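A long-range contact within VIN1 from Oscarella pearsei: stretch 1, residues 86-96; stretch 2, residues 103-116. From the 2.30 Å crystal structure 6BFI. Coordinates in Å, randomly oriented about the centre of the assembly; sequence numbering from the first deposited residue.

Stretch 1 86-96: VFLSDAARLLK
Stretch 2 103-116: EGKRKLLDGARGVI

The ammonium group of Lys107 lies over one face of the Phe87 ring, a cation-pi contact with NZ 3.6 Å from the ring centroid and 28° off the normal. Lys107 reaches it with chi1 m, chi2 t, chi3 at 94° and chi4 p; Phe87 has chi1 -82° and chi2 9°. Asp90 OD2 approaches Lys107 CE at 3.5 Å.

Both stretches are helical throughout, with phi/psi near -63/-43 and regular i to i+4 backbone hydrogen bonds. They run nearly antiparallel (crossing angle -151°), their axes approaching to 7.7 Å. Such closeness depends on small residues: Ala91 CA lies 4.4 Å from Gly104 CA, and Phe87 CA 4.9 Å from Gly111 CA. A CB on Gly104 would clash with Leu95 CD2, and one on Gly111 with Phe87 CB.

No hydrogen bond crosses the interface; apart from the cation-pi contact, packing joins the helices, burying 636 Å² in total. Leu88 (m, t) fits as a knob among Leu108, Gly111, Ala112 and Val115, its CD1 4.2 Å from Val115 CG1. Ala91 CB meets Leu108 CB at 3.7 Å, while Leu95 CD1 (m, t) touches Leu108 CD2 (t, p) at 3.9 Å. Leu94 (m, t) places CD1 3.7 Å from Glu103 CB, extending the apolar packing to a more exposed margin.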

# COMPACT_ATOMS: atom_id res chain seq x y z
N VAL A 86 -13.11 37.09 -23.22
CA VAL A 86 -13.46 37.94 -24.36
C VAL A 86 -13.59 37.10 -25.62
O VAL A 86 -14.51 37.29 -26.43
CB VAL A 86 -12.43 39.06 -24.53
CG1 VAL A 86 -12.72 39.87 -25.79
CG2 VAL A 86 -12.41 39.96 -23.30
N PHE A 87 -12.66 36.15 -25.82
CA PHE A 87 -12.75 35.26 -26.97
C PHE A 87 -14.06 34.48 -26.96
O PHE A 87 -14.65 34.22 -28.01
CB PHE A 87 -11.57 34.29 -26.99
CG PHE A 87 -10.32 34.88 -27.59
CD1 PHE A 87 -10.25 36.22 -27.90
CD2 PHE A 87 -9.23 34.07 -27.87
CE1 PHE A 87 -9.10 36.76 -28.46
CE2 PHE A 87 -8.09 34.60 -28.43
CZ PHE A 87 -8.02 35.94 -28.72
N LEU A 88 -14.53 34.09 -25.77
CA LEU A 88 -15.83 33.41 -25.70
C LEU A 88 -16.96 34.34 -26.10
O LEU A 88 -17.90 33.93 -26.80
CB LEU A 88 -16.06 32.84 -24.31
CG LEU A 88 -15.27 31.58 -23.97
CD1 LEU A 88 -15.86 30.89 -22.75
CD2 LEU A 88 -15.21 30.63 -25.16
N SER A 89 -16.91 35.61 -25.67
CA SER A 89 -17.94 36.56 -26.07
C SER A 89 -17.99 36.74 -27.58
O SER A 89 -19.05 36.65 -28.21
CB SER A 89 -17.71 37.91 -25.37
OG SER A 89 -17.75 37.76 -23.96
N ASP A 90 -16.82 36.99 -28.19
CA ASP A 90 -16.75 37.12 -29.64
C ASP A 90 -17.25 35.85 -30.33
O ASP A 90 -17.96 35.93 -31.34
CB ASP A 90 -15.32 37.43 -30.08
CG ASP A 90 -14.73 38.63 -29.35
OD1 ASP A 90 -15.51 39.45 -28.83
OD2 ASP A 90 -13.49 38.74 -29.32
N ALA A 91 -16.91 34.69 -29.78
CA ALA A 91 -17.39 33.43 -30.35
C ALA A 91 -18.91 33.36 -30.34
O ALA A 91 -19.53 32.95 -31.33
CB ALA A 91 -16.79 32.25 -29.59
N ALA A 92 -19.53 33.76 -29.22
CA ALA A 92 -20.99 33.79 -29.17
C ALA A 92 -21.55 34.71 -30.25
O ALA A 92 -22.50 34.34 -30.96
CB ALA A 92 -21.45 34.25 -27.78
N ARG A 93 -20.97 35.90 -30.39
CA ARG A 93 -21.45 36.83 -31.41
C ARG A 93 -21.36 36.22 -32.81
O ARG A 93 -22.38 36.09 -33.51
CB ARG A 93 -20.64 38.13 -31.36
CG ARG A 93 -20.73 38.91 -30.06
CD ARG A 93 -19.84 40.14 -30.12
NE ARG A 93 -19.59 40.57 -31.50
CZ ARG A 93 -18.41 40.48 -32.10
NH1 ARG A 93 -17.36 40.00 -31.45
NH2 ARG A 93 -18.28 40.88 -33.36
N LEU A 94 -20.15 35.84 -33.22
CA LEU A 94 -19.93 35.40 -34.60
C LEU A 94 -20.69 34.12 -34.91
O LEU A 94 -21.32 34.01 -35.97
CB LEU A 94 -18.44 35.21 -34.85
CG LEU A 94 -17.55 36.40 -34.47
CD1 LEU A 94 -16.08 36.05 -34.61
CD2 LEU A 94 -17.90 37.62 -35.32
N LEU A 95 -20.65 33.14 -34.00
CA LEU A 95 -21.35 31.89 -34.25
C LEU A 95 -22.86 32.08 -34.25
O LEU A 95 -23.57 31.40 -35.01
CB LEU A 95 -20.94 30.84 -33.23
CG LEU A 95 -19.52 30.30 -33.41
CD1 LEU A 95 -19.25 29.15 -32.46
CD2 LEU A 95 -19.29 29.87 -34.85
N LYS A 96 -23.38 32.99 -33.42
CA LYS A 96 -24.80 33.34 -33.53
C LYS A 96 -25.10 33.93 -34.90
O LYS A 96 -26.15 33.65 -35.49
CB LYS A 96 -25.20 34.31 -32.42
CG LYS A 96 -26.65 34.75 -32.50
CD LYS A 96 -26.95 35.88 -31.52
CE LYS A 96 -28.37 36.41 -31.72
NZ LYS A 96 -28.65 37.58 -30.85
N GLU A 103 -13.72 32.41 -37.66
CA GLU A 103 -13.29 33.13 -36.47
C GLU A 103 -14.11 32.71 -35.25
O GLU A 103 -13.58 32.65 -34.14
CB GLU A 103 -13.40 34.64 -36.69
CG GLU A 103 -13.02 35.10 -38.10
CD GLU A 103 -11.52 35.11 -38.35
OE1 GLU A 103 -10.76 34.58 -37.51
OE2 GLU A 103 -11.10 35.66 -39.39
N GLY A 104 -15.40 32.43 -35.44
CA GLY A 104 -16.21 31.96 -34.33
C GLY A 104 -15.72 30.64 -33.77
O GLY A 104 -15.61 30.47 -32.56
N LYS A 105 -15.41 29.69 -34.66
CA LYS A 105 -14.89 28.40 -34.22
C LYS A 105 -13.53 28.55 -33.55
O LYS A 105 -13.28 28.00 -32.47
CB LYS A 105 -14.81 27.45 -35.42
CG LYS A 105 -14.34 26.04 -35.10
CD LYS A 105 -14.30 25.19 -36.36
CE LYS A 105 -13.90 23.75 -36.06
NZ LYS A 105 -12.54 23.67 -35.47
N ARG A 106 -12.63 29.31 -34.19
CA ARG A 106 -11.28 29.48 -33.66
C ARG A 106 -11.30 30.12 -32.28
O ARG A 106 -10.67 29.62 -31.34
CB ARG A 106 -10.44 30.32 -34.62
CG ARG A 106 -8.97 30.44 -34.22
CD ARG A 106 -8.22 31.44 -35.09
NE ARG A 106 -8.57 32.82 -34.78
CZ ARG A 106 -7.98 33.55 -33.83
NH1 ARG A 106 -7.02 33.01 -33.09
NH2 ARG A 106 -8.36 34.80 -33.62
N LYS A 107 -12.02 31.24 -32.13
CA LYS A 107 -12.07 31.91 -30.84
C LYS A 107 -12.87 31.12 -29.82
O LYS A 107 -12.62 31.23 -28.61
CB LYS A 107 -12.64 33.32 -31.00
CG LYS A 107 -11.89 34.17 -32.01
CD LYS A 107 -12.40 35.60 -32.04
CE LYS A 107 -11.58 36.48 -31.13
NZ LYS A 107 -10.13 36.44 -31.50
N LEU A 108 -13.82 30.30 -30.28
CA LEU A 108 -14.56 29.44 -29.36
C LEU A 108 -13.63 28.40 -28.73
O LEU A 108 -13.63 28.22 -27.51
CB LEU A 108 -15.71 28.75 -30.09
CG LEU A 108 -16.56 27.82 -29.20
CD1 LEU A 108 -17.50 28.63 -28.33
CD2 LEU A 108 -17.33 26.81 -30.04
N LEU A 109 -12.82 27.73 -29.56
CA LEU A 109 -11.90 26.73 -29.02
C LEU A 109 -10.78 27.38 -28.22
O LEU A 109 -10.43 26.91 -27.13
CB LEU A 109 -11.33 25.88 -30.15
CG LEU A 109 -12.33 25.02 -30.94
CD1 LEU A 109 -11.63 24.26 -32.05
CD2 LEU A 109 -13.07 24.07 -30.01
N ASP A 110 -10.20 28.47 -28.75
CA ASP A 110 -9.09 29.14 -28.07
C ASP A 110 -9.51 29.68 -26.71
O ASP A 110 -8.88 29.38 -25.69
CB ASP A 110 -8.54 30.26 -28.95
CG ASP A 110 -7.37 29.82 -29.81
OD1 ASP A 110 -7.30 28.61 -30.14
OD2 ASP A 110 -6.53 30.67 -30.14
N GLY A 111 -10.57 30.49 -26.67
CA GLY A 111 -11.07 30.96 -25.39
C GLY A 111 -11.55 29.83 -24.51
O GLY A 111 -11.48 29.93 -23.28
N ALA A 112 -12.04 28.75 -25.11
CA ALA A 112 -12.48 27.58 -24.35
C ALA A 112 -11.33 26.99 -23.54
O ALA A 112 -11.45 26.79 -22.32
CB ALA A 112 -13.07 26.54 -25.29
N ARG A 113 -10.21 26.70 -24.20
CA ARG A 113 -9.05 26.20 -23.46
C ARG A 113 -8.45 27.28 -22.57
O ARG A 113 -7.87 26.97 -21.52
CB ARG A 113 -8.01 25.67 -24.45
CG ARG A 113 -6.81 24.99 -23.81
CD ARG A 113 -5.88 24.44 -24.87
NE ARG A 113 -5.68 25.39 -25.96
CZ ARG A 113 -4.79 26.38 -25.93
NH1 ARG A 113 -4.02 26.55 -24.87
NH2 ARG A 113 -4.68 27.20 -26.97
N GLY A 114 -8.60 28.54 -22.96
CA GLY A 114 -7.95 29.63 -22.25
C GLY A 114 -8.60 29.97 -20.93
O GLY A 114 -7.93 30.45 -20.02
N VAL A 115 -9.91 29.74 -20.80
CA VAL A 115 -10.54 29.98 -19.51
C VAL A 115 -10.17 28.89 -18.52
O VAL A 115 -9.99 29.15 -17.33
CB VAL A 115 -12.07 30.12 -19.67
CG1 VAL A 115 -12.41 31.39 -20.45
CG2 VAL A 115 -12.67 28.90 -20.33
N ILE A 116 -10.03 27.65 -19.00
CA ILE A 116 -9.64 26.54 -18.13
C ILE A 116 -8.20 26.72 -17.67
O ILE A 116 -7.92 26.81 -16.46
CB ILE A 116 -9.83 25.20 -18.85
CG1 ILE A 116 -11.27 25.05 -19.34
CG2 ILE A 116 -9.46 24.04 -17.93
CD1 ILE A 116 -11.52 23.79 -20.15